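Local coordinates for protein cellobiose 2-epimerase (Caldibacillus thermoamylovorans, PDB 5ZHB) that catalyses the epimerization at C2 of the reducing-end sugar of cellobiose, converting that glucose unit into mannose, at residues N211-F216 with D257-T262; Q139-I144 with W200-L205. All coordinates share one frame; numbering follows the deposited sequence.

Interaction 1: N211-F216 with D257-T262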
ATOM      1  N   ASN A 211     -14.742   2.689 -13.347  1.00 24.37           N
ATOM      2  CA  ASN A 211     -14.053   3.843 -13.883  1.00 25.23           C
ATOM      3  C   ASN A 211     -12.541   3.778 -13.626  1.00 23.90           C
ATOM      4  O   ASN A 211     -11.755   3.986 -14.552  1.00 26.40           O
ATOM      5  CB  ASN A 211     -14.730   5.132 -13.421  1.00 28.10           C
ATOM      6  CG  ASN A 211     -14.075   6.360 -13.997  1.00 31.52           C
ATOM      7  OD1 ASN A 211     -13.985   6.522 -15.216  1.00 28.29           O
ATOM      8  ND2 ASN A 211     -13.576   7.238 -13.136  1.00 33.72           N
ATOM      9  N   LEU A 212     -12.114   3.519 -12.383  1.00 26.03           N
ATOM     10  CA  LEU A 212     -10.680   3.397 -12.068  1.00 23.27           C
ATOM     11  C   LEU A 212      -9.991   2.311 -12.894  1.00 22.25           C
ATOM     12  O   LEU A 212      -8.861   2.490 -13.392  1.00 25.42           O
ATOM     13  CB  LEU A 212     -10.547   3.162 -10.559  1.00 23.57           C
ATOM     14  CG  LEU A 212     -10.643   4.448  -9.714  1.00 23.56           C
ATOM     15  CD1 LEU A 212     -11.101   4.225  -8.322  1.00 22.70           C
ATOM     16  CD2 LEU A 212      -9.300   5.158  -9.666  1.00 25.29           C
ATOM     17  N   ILE A 213     -10.672   1.190 -13.065  1.00 26.08           N
ATOM     18  CA  ILE A 213     -10.089   0.087 -13.820  1.00 25.36           C
ATOM     19  C   ILE A 213      -9.850   0.512 -15.258  1.00 25.32           C
ATOM     20  O   ILE A 213      -8.785   0.285 -15.836  1.00 29.21           O
ATOM     21  CB  ILE A 213     -10.950  -1.180 -13.703  1.00 28.29           C
ATOM     22  CG1 ILE A 213     -10.889  -1.722 -12.301  1.00 28.01           C
ATOM     23  CG2 ILE A 213     -10.491  -2.234 -14.735  1.00 31.11           C
ATOM     24  CD1 ILE A 213     -12.051  -2.620 -11.933  1.00 29.02           C
ATOM     25  N   ASP A 214     -10.820   1.227 -15.820  1.00 30.16           N
ATOM     26  CA  ASP A 214     -10.727   1.673 -17.205  1.00 28.83           C
ATOM     27  C   ASP A 214      -9.642   2.732 -17.375  1.00 30.02           C
ATOM     28  O   ASP A 214      -8.872   2.684 -18.341  1.00 26.54           O
ATOM     29  CB  ASP A 214     -12.107   2.050 -17.712  1.00 35.23           C
ATOM     30  CG  ASP A 214     -12.175   2.029 -19.227  1.00 42.70           C
ATOM     31  OD1 ASP A 214     -11.982   0.928 -19.800  1.00 44.31           O
ATOM     32  OD2 ASP A 214     -12.255   3.118 -19.802  1.00 45.45           O
ATOM     33  N   LEU A 215      -9.514   3.646 -16.387  1.00 26.84           N
ATOM     34  CA  LEU A 215      -8.405   4.580 -16.385  1.00 25.68           C
ATOM     35  C   LEU A 215      -7.068   3.831 -16.364  1.00 22.48           C
ATOM     36  O   LEU A 215      -6.129   4.204 -17.064  1.00 24.13           O
ATOM     37  CB  LEU A 215      -8.523   5.535 -15.197  1.00 24.92           C
ATOM     38  CG  LEU A 215      -9.615   6.612 -15.244  1.00 27.20           C
ATOM     39  CD1 LEU A 215      -9.747   7.272 -13.892  1.00 28.98           C
ATOM     40  CD2 LEU A 215      -9.277   7.638 -16.275  1.00 26.64           C
ATOM     41  N   PHE A 216      -6.953   2.804 -15.523  1.00 23.87           N
ATOM     42  CA  PHE A 216      -5.729   2.010 -15.527  1.00 25.38           C
ATOM     43  C   PHE A 216      -5.490   1.418 -16.915  1.00 23.76           C
ATOM     44  O   PHE A 216      -4.383   1.540 -17.450  1.00 28.23           O
ATOM     45  CB  PHE A 216      -5.714   0.904 -14.471  1.00 26.95           C
ATOM     46  CG  PHE A 216      -5.057   1.405 -13.191  1.00 23.59           C
ATOM     47  CD1 PHE A 216      -3.670   1.431 -13.076  1.00 24.44           C
ATOM     48  CD2 PHE A 216      -5.827   1.946 -12.175  1.00 25.20           C
ATOM     49  CE1 PHE A 216      -3.068   1.932 -11.932  1.00 25.31           C
ATOM     50  CE2 PHE A 216      -5.223   2.442 -11.030  1.00 24.75           C
ATOM     51  CZ  PHE A 216      -3.850   2.450 -10.918  1.00 24.21           C
ATOM     52  N   ASP A 257      -8.084  -8.101  -7.780  1.00 26.72           N
ATOM     53  CA  ASP A 257      -9.015  -8.128  -6.674  1.00 23.93           C
ATOM     54  C   ASP A 257     -10.210  -7.234  -6.955  1.00 25.10           C
ATOM     55  O   ASP A 257     -11.323  -7.580  -6.565  1.00 25.72           O
ATOM     56  CB  ASP A 257      -8.393  -7.709  -5.353  1.00 26.40           C
ATOM     57  CG  ASP A 257      -7.881  -8.846  -4.499  1.00 28.60           C
ATOM     58  OD1 ASP A 257      -7.755  -9.975  -5.016  1.00 29.37           O
ATOM     59  OD2 ASP A 257      -7.669  -8.590  -3.316  1.00 31.11           O
ATOM     60  N   ALA A 258      -9.987  -6.099  -7.624  1.00 24.75           N
ATOM     61  CA  ALA A 258     -11.087  -5.184  -7.924  1.00 24.35           C
ATOM     62  C   ALA A 258     -12.053  -5.849  -8.924  1.00 25.27           C
ATOM     63  O   ALA A 258     -13.278  -5.830  -8.745  1.00 27.24           O
ATOM     64  CB  ALA A 258     -10.540  -3.878  -8.461  1.00 25.70           C
ATOM     65  N   LEU A 259     -11.471  -6.503  -9.935  1.00 26.71           N
ATOM     66  CA  LEU A 259     -12.228  -7.336 -10.862  1.00 24.84           C
ATOM     67  C   LEU A 259     -13.064  -8.389 -10.141  1.00 28.55           C
ATOM     68  O   LEU A 259     -14.252  -8.525 -10.442  1.00 31.00           O
ATOM     69  CB  LEU A 259     -11.282  -7.948 -11.889  1.00 23.74           C
ATOM     70  CG  LEU A 259     -10.608  -6.968 -12.843  1.00 24.14           C
ATOM     71  CD1 LEU A 259      -9.658  -7.735 -13.765  1.00 25.71           C
ATOM     72  CD2 LEU A 259     -11.602  -6.137 -13.620  1.00 27.06           C
ATOM     73  N   LYS A 260     -12.456  -9.147  -9.220  1.00 31.37           N
ATOM     74  CA  LYS A 260     -13.132 -10.243  -8.548  1.00 31.01           C
ATOM     75  C   LYS A 260     -14.276  -9.751  -7.660  1.00 34.89           C
ATOM     76  O   LYS A 260     -15.361 -10.354  -7.647  1.00 35.53           O
ATOM     77  CB  LYS A 260     -12.175 -11.074  -7.684  1.00 33.02           C
ATOM     78  CG  LYS A 260     -11.075 -11.834  -8.414  1.00 35.10           C
ATOM     79  CD  LYS A 260      -9.857 -12.160  -7.553  1.00 36.71           C
ATOM     80  CE  LYS A 260      -8.745 -12.680  -8.383  1.00 38.40           C
ATOM     81  NZ  LYS A 260      -7.468 -12.911  -7.696  1.00 37.82           N
ATOM     82  N   VAL A 261     -14.036  -8.684  -6.878  1.00 30.80           N
ATOM     83  CA  VAL A 261     -15.022  -8.171  -5.928  1.00 31.83           C
ATOM     84  C   VAL A 261     -16.242  -7.611  -6.659  1.00 28.94           C
ATOM     85  O   VAL A 261     -17.362  -7.675  -6.159  1.00 34.34           O
ATOM     86  CB  VAL A 261     -14.339  -7.124  -5.022  1.00 36.74           C
ATOM     87  CG1 VAL A 261     -15.309  -6.218  -4.291  1.00 40.05           C
ATOM     88  CG2 VAL A 261     -13.370  -7.766  -4.038  1.00 37.39           C
ATOM     89  N   THR A 262     -16.053  -7.061  -7.857  1.00 31.19           N
ATOM     90  CA  THR A 262     -17.168  -6.474  -8.575  1.00 30.69           C
ATOM     91  C   THR A 262     -17.719  -7.369  -9.707  1.00 34.87           C
ATOM     92  O   THR A 262     -18.627  -6.937 -10.413  1.00 36.58           O
ATOM     93  CB  THR A 262     -16.764  -5.117  -9.125  1.00 28.79           C
ATOM     94  OG1 THR A 262     -15.746  -5.262 -10.115  1.00 27.95           O
ATOM     95  CG2 THR A 262     -16.336  -4.164  -8.025  1.00 29.80           C
TER
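The apolar part of this contact rests on a single methyl group, I213 CD1, which meets both A258 and L259. It lies 4.0 Å from A258 CB and 3.9 Å from L259 CD2, so the end of the isoleucine touches two consecutive residues of the facing helix. I213 puts CG1 beside its backbone N and anti to its carbonyl carbon (chi1 -69°), and an extended second torsion carries CD1 outward. A258 aims its CB at I213, whereas L259 reaches across with one branch, and its side chain runs obliquely to that of I213. The nearest CA atoms, of I213 and A258, are 8.0 Å apart, a spacing that the small alanine side chain suits.

No polar bond links the two segments; the one side-chain hydrogen bond within them is in 257-262. T262 OG1 bonds back to A258 O at 2.9 Å, 28° off the carbonyl plane, while T262 N reaches the same oxygen at 3.2 Å from the opposite face of that plane. The A258 carbonyl thus takes both the backbone and the side-chain donor of a single residue. As for charge, K260 NZ has a long salt bridge to D257 OD1, a second salt bridge to D256 and a hydrogen bond to N318; D257 also pairs with R198 of helix 183-199.

Neighbouring helices complete the packing. I213 and L259 both touch Y269 of helix 267-283, and A258 packs on T194 and on I209, which belongs to helix 203-220 itself. Helices 203-220 and 245-262 are thereby packed together within the (alpha/alpha)6 barrel expected for this family. With only 123 Å² buried and methyl groups alone touching, the chemistry implies a small dispersion contact that fixes no polar partner across the interface.

Interaction 2: Q139-I144 with W200-L205; sequences QLYKLI and WEDEQL
D202 OD2 is gripped from two directions, and one of its partners ties it to Y141. Water 1 donates to D202 OD2 at 2.7 Å and also bonds to Y141 OH at 2.7 Å, lying in the plane of the phenol ring at its edge, so the two side chains are bridged without touching. The second donor is L205 N, 2.8 Å from D202 OD2 with an N-H...O angle of 153°; it meets the carboxylate on its anti side, somewhat out of plane. This is the N-cap bond of helix 203-220, and the negative charge at that helix start would be expected to suit the helix dipole.

Y141 supplies the rest of the contact. Its CG is anti to the backbone N (chi1 167°), which sends the ring out from helix 131-145 toward the loop that precedes helix 203-220. There Y141 CE2 comes to W200 CZ3 at 3.7 Å, at the indole edge and near its plane. The ring planes stand at 75°, yet the approach to the phenol is oblique. One indole face is meanwhile covered by D202 CB over its centre, so the capping residue also packs on W200. On the other side of the phenol from CE2, Y141 CE1 meets L205 CD1 at 3.8 Å, and Y141 OH lies 3.6 Å from L205 CA, against the first turn of the helix.

Helix 183-199 runs beside this junction: Y193 packs edge-to-face with Y141, and L196 touches both Y141 and L205. From helix 131-145 itself, K138 makes a cation-pi contact with W200. The pairing therefore joins helix 131-145 to the short connection between helices 183-199 and 203-220, with helix 111-128 bordering L140 and I144.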
ATOM      1  N   GLN A 139     -17.635   8.949   5.017  1.00 33.34           N
ATOM      2  CA  GLN A 139     -17.286  10.367   4.958  1.00 31.95           C
ATOM      3  C   GLN A 139     -16.046  10.615   4.083  1.00 31.27           C
ATOM      4  O   GLN A 139     -16.000  11.572   3.316  1.00 28.06           O
ATOM      5  CB  GLN A 139     -16.996  11.012   6.311  1.00 34.46           C
ATOM      6  CG  GLN A 139     -18.213  11.135   7.220  1.00 42.50           C
ATOM      7  CD  GLN A 139     -17.868  11.801   8.536  1.00 45.26           C
ATOM      8  OE1 GLN A 139     -17.206  12.849   8.556  1.00 41.24           O
ATOM      9  NE2 GLN A 139     -18.282  11.173   9.632  1.00 44.54           N
ATOM     10  N   LEU A 140     -14.996   9.806   4.255  1.00 27.47           N
ATOM     11  CA  LEU A 140     -13.778   9.997   3.480  1.00 25.35           C
ATOM     12  C   LEU A 140     -14.049   9.735   2.000  1.00 25.10           C
ATOM     13  O   LEU A 140     -13.562  10.477   1.171  1.00 24.32           O
ATOM     14  CB  LEU A 140     -12.667   9.096   4.021  1.00 25.30           C
ATOM     15  CG  LEU A 140     -12.290   9.315   5.488  1.00 26.22           C
ATOM     16  CD1 LEU A 140     -11.213   8.351   5.978  1.00 29.01           C
ATOM     17  CD2 LEU A 140     -11.837  10.750   5.666  1.00 28.17           C
ATOM     18  N   TYR A 141     -14.806   8.672   1.689  1.00 28.21           N
ATOM     19  CA  TYR A 141     -15.243   8.371   0.325  1.00 29.79           C
ATOM     20  C   TYR A 141     -15.907   9.609  -0.288  1.00 29.78           C
ATOM     21  O   TYR A 141     -15.608  10.010  -1.409  1.00 29.45           O
ATOM     22  CB  TYR A 141     -16.148   7.128   0.367  1.00 31.14           C
ATOM     23  CG  TYR A 141     -16.948   6.838  -0.898  1.00 31.32           C
ATOM     24  CD1 TYR A 141     -16.309   6.540  -2.100  1.00 31.13           C
ATOM     25  CD2 TYR A 141     -18.343   6.895  -0.908  1.00 35.62           C
ATOM     26  CE1 TYR A 141     -17.026   6.320  -3.263  1.00 33.56           C
ATOM     27  CE2 TYR A 141     -19.076   6.658  -2.065  1.00 34.50           C
ATOM     28  CZ  TYR A 141     -18.415   6.347  -3.240  1.00 35.95           C
ATOM     29  OH  TYR A 141     -19.103   6.136  -4.398  1.00 33.10           O
ATOM     30  N   LYS A 142     -16.778  10.257   0.487  1.00 32.27           N
ATOM     31  CA  LYS A 142     -17.522  11.410   0.004  1.00 33.14           C
ATOM     32  C   LYS A 142     -16.561  12.547  -0.354  1.00 30.54           C
ATOM     33  O   LYS A 142     -16.688  13.195  -1.395  1.00 28.82           O
ATOM     34  CB  LYS A 142     -18.573  11.690   1.086  1.00 39.00           C
ATOM     35  CG  LYS A 142     -19.849  12.384   0.614  1.00 51.02           C
ATOM     36  CD  LYS A 142     -19.902  13.892   0.821  1.00 58.05           C
ATOM     37  CE  LYS A 142     -20.750  14.601  -0.205  1.00 64.28           C
ATOM     38  NZ  LYS A 142     -22.044  13.952  -0.466  1.00 71.59           N
ATOM     39  N   LEU A 143     -15.562  12.775   0.511  1.00 28.69           N
ATOM     40  CA  LEU A 143     -14.564  13.789   0.249  1.00 28.68           C
ATOM     41  C   LEU A 143     -13.836  13.496  -1.056  1.00 25.22           C
ATOM     42  O   LEU A 143     -13.627  14.390  -1.854  1.00 25.89           O
ATOM     43  CB  LEU A 143     -13.601  13.876   1.438  1.00 30.61           C
ATOM     44  CG  LEU A 143     -14.184  14.535   2.692  1.00 32.53           C
ATOM     45  CD1 LEU A 143     -13.298  14.359   3.900  1.00 33.60           C
ATOM     46  CD2 LEU A 143     -14.415  16.013   2.406  1.00 34.52           C
ATOM     47  N   ILE A 144     -13.417  12.237  -1.239  1.00 25.36           N
ATOM     48  CA  ILE A 144     -12.578  11.877  -2.368  1.00 26.43           C
ATOM     49  C   ILE A 144     -13.393  12.063  -3.643  1.00 25.77           C
ATOM     50  O   ILE A 144     -12.852  12.481  -4.651  1.00 23.35           O
ATOM     51  CB  ILE A 144     -12.030  10.434  -2.244  1.00 25.65           C
ATOM     52  CG1 ILE A 144     -11.115  10.251  -0.987  1.00 26.22           C
ATOM     53  CG2 ILE A 144     -11.286  10.046  -3.521  1.00 25.17           C
ATOM     54  CD1 ILE A 144     -10.997   8.810  -0.506  1.00 27.70           C
ATOM     55  N   TRP A 200     -19.925  -2.705   1.730  1.00 34.83           N
ATOM     56  CA  TRP A 200     -20.991  -1.786   1.363  1.00 36.97           C
ATOM     57  C   TRP A 200     -21.163  -1.888  -0.146  1.00 38.53           C
ATOM     58  O   TRP A 200     -20.457  -1.225  -0.904  1.00 37.90           O
ATOM     59  CB  TRP A 200     -20.663  -0.345   1.786  1.00 39.57           C
ATOM     60  CG  TRP A 200     -21.738   0.682   1.514  1.00 38.57           C
ATOM     61  CD1 TRP A 200     -23.054   0.621   1.885  1.00 38.19           C
ATOM     62  CD2 TRP A 200     -21.572   1.941   0.820  1.00 38.14           C
ATOM     63  NE1 TRP A 200     -23.714   1.748   1.467  1.00 39.25           N
ATOM     64  CE2 TRP A 200     -22.838   2.573   0.809  1.00 39.45           C
ATOM     65  CE3 TRP A 200     -20.487   2.594   0.213  1.00 39.96           C
ATOM     66  CZ2 TRP A 200     -23.042   3.817   0.217  1.00 40.96           C
ATOM     67  CZ3 TRP A 200     -20.690   3.825  -0.374  1.00 42.61           C
ATOM     68  CH2 TRP A 200     -21.953   4.429  -0.368  1.00 44.48           C
ATOM     69  N   GLU A 201     -22.072  -2.769  -0.584  1.00 41.90           N
ATOM     70  CA  GLU A 201     -22.202  -3.075  -2.002  1.00 39.88           C
ATOM     71  C   GLU A 201     -23.078  -2.033  -2.689  1.00 43.95           C
ATOM     72  O   GLU A 201     -24.163  -2.350  -3.158  1.00 47.35           O
ATOM     73  CB  GLU A 201     -22.765  -4.486  -2.195  1.00 43.78           C
ATOM     74  CG  GLU A 201     -21.869  -5.564  -1.589  1.00 48.59           C
ATOM     75  CD  GLU A 201     -22.193  -6.987  -1.998  1.00 50.32           C
ATOM     76  OE1 GLU A 201     -23.017  -7.143  -2.924  1.00 51.82           O
ATOM     77  OE2 GLU A 201     -21.634  -7.927  -1.391  1.00 46.22           O
ATOM     78  N   ASP A 202     -22.564  -0.806  -2.795  1.00 41.71           N
ATOM     79  CA  ASP A 202     -23.264   0.302  -3.415  1.00 40.12           C
ATOM     80  C   ASP A 202     -23.033   0.311  -4.924  1.00 41.60           C
ATOM     81  O   ASP A 202     -21.898   0.248  -5.395  1.00 37.05           O
ATOM     82  CB  ASP A 202     -22.758   1.619  -2.849  1.00 42.66           C
ATOM     83  CG  ASP A 202     -23.405   2.841  -3.464  1.00 37.97           C
ATOM     84  OD1 ASP A 202     -24.580   3.036  -3.160  1.00 40.51           O
ATOM     85  OD2 ASP A 202     -22.748   3.527  -4.284  1.00 38.54           O
ATOM     86  N   GLU A 203     -24.112   0.468  -5.703  1.00 39.19           N
ATOM     87  CA  GLU A 203     -24.006   0.398  -7.156  1.00 36.24           C
ATOM     88  C   GLU A 203     -23.200   1.579  -7.705  1.00 33.32           C
ATOM     89  O   GLU A 203     -22.418   1.439  -8.659  1.00 34.62           O
ATOM     90  CB  GLU A 203     -25.413   0.295  -7.762  1.00 41.50           C
ATOM     91  CG  GLU A 203     -25.429   0.177  -9.287  1.00 49.01           C
ATOM     92  CD  GLU A 203     -25.010  -1.147  -9.931  1.00 52.07           C
ATOM     93  OE1 GLU A 203     -24.888  -2.216  -9.276  1.00 45.08           O
ATOM     94  OE2 GLU A 203     -24.777  -1.086 -11.161  1.00 64.88           O
ATOM     95  N   GLN A 204     -23.367   2.767  -7.129  1.00 32.27           N
ATOM     96  CA  GLN A 204     -22.568   3.892  -7.589  1.00 32.28           C
ATOM     97  C   GLN A 204     -21.065   3.643  -7.343  1.00 27.96           C
ATOM     98  O   GLN A 204     -20.239   3.933  -8.216  1.00 32.35           O
ATOM     99  CB  GLN A 204     -23.056   5.202  -6.974  1.00 39.18           C
ATOM    100  CG  GLN A 204     -22.256   6.404  -7.461  1.00 46.13           C
ATOM    101  CD  GLN A 204     -22.926   7.730  -7.158  1.00 58.06           C
ATOM    102  OE1 GLN A 204     -24.139   7.898  -7.335  1.00 55.02           O
ATOM    103  NE2 GLN A 204     -22.130   8.694  -6.714  1.00 59.74           N
ATOM    104  N   LEU A 205     -20.710   3.132  -6.160  1.00 30.22           N
ATOM    105  CA  LEU A 205     -19.324   2.797  -5.825  1.00 30.51           C
ATOM    106  C   LEU A 205     -18.782   1.805  -6.864  1.00 31.75           C
ATOM    107  O   LEU A 205     -17.725   2.035  -7.472  1.00 29.78           O
ATOM    108  CB  LEU A 205     -19.284   2.234  -4.404  1.00 30.25           C
ATOM    109  CG  LEU A 205     -17.964   1.598  -3.939  1.00 29.93           C
ATOM    110  CD1 LEU A 205     -16.793   2.575  -4.067  1.00 29.34           C
ATOM    111  CD2 LEU A 205     -18.043   1.082  -2.544  1.00 29.38           C
TER
HETATM  112  O   HOH W   1     -21.721   5.988  -3.868  1.00 35.00           O

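How the interactions relate
Both interactions draw on helix 203-220, but at different points: interaction 2 uses its capped start and the turn before it, interaction 1 its later, middle portion. Their centres are 15 Å apart and their nearest atoms about 6 Å, so they do not touch. Helix 183-199 borders each of them. Chemistry follows place. Interaction 1, whose touching residues are all buried, is purely aliphatic across the interface; interaction 2, farther from the centre of the chain and partly buried, combines aromatic packing with a water-mediated polar link. Together they join helix 203-220 to helix 245-262 on one hand and helix 131-145 on the other.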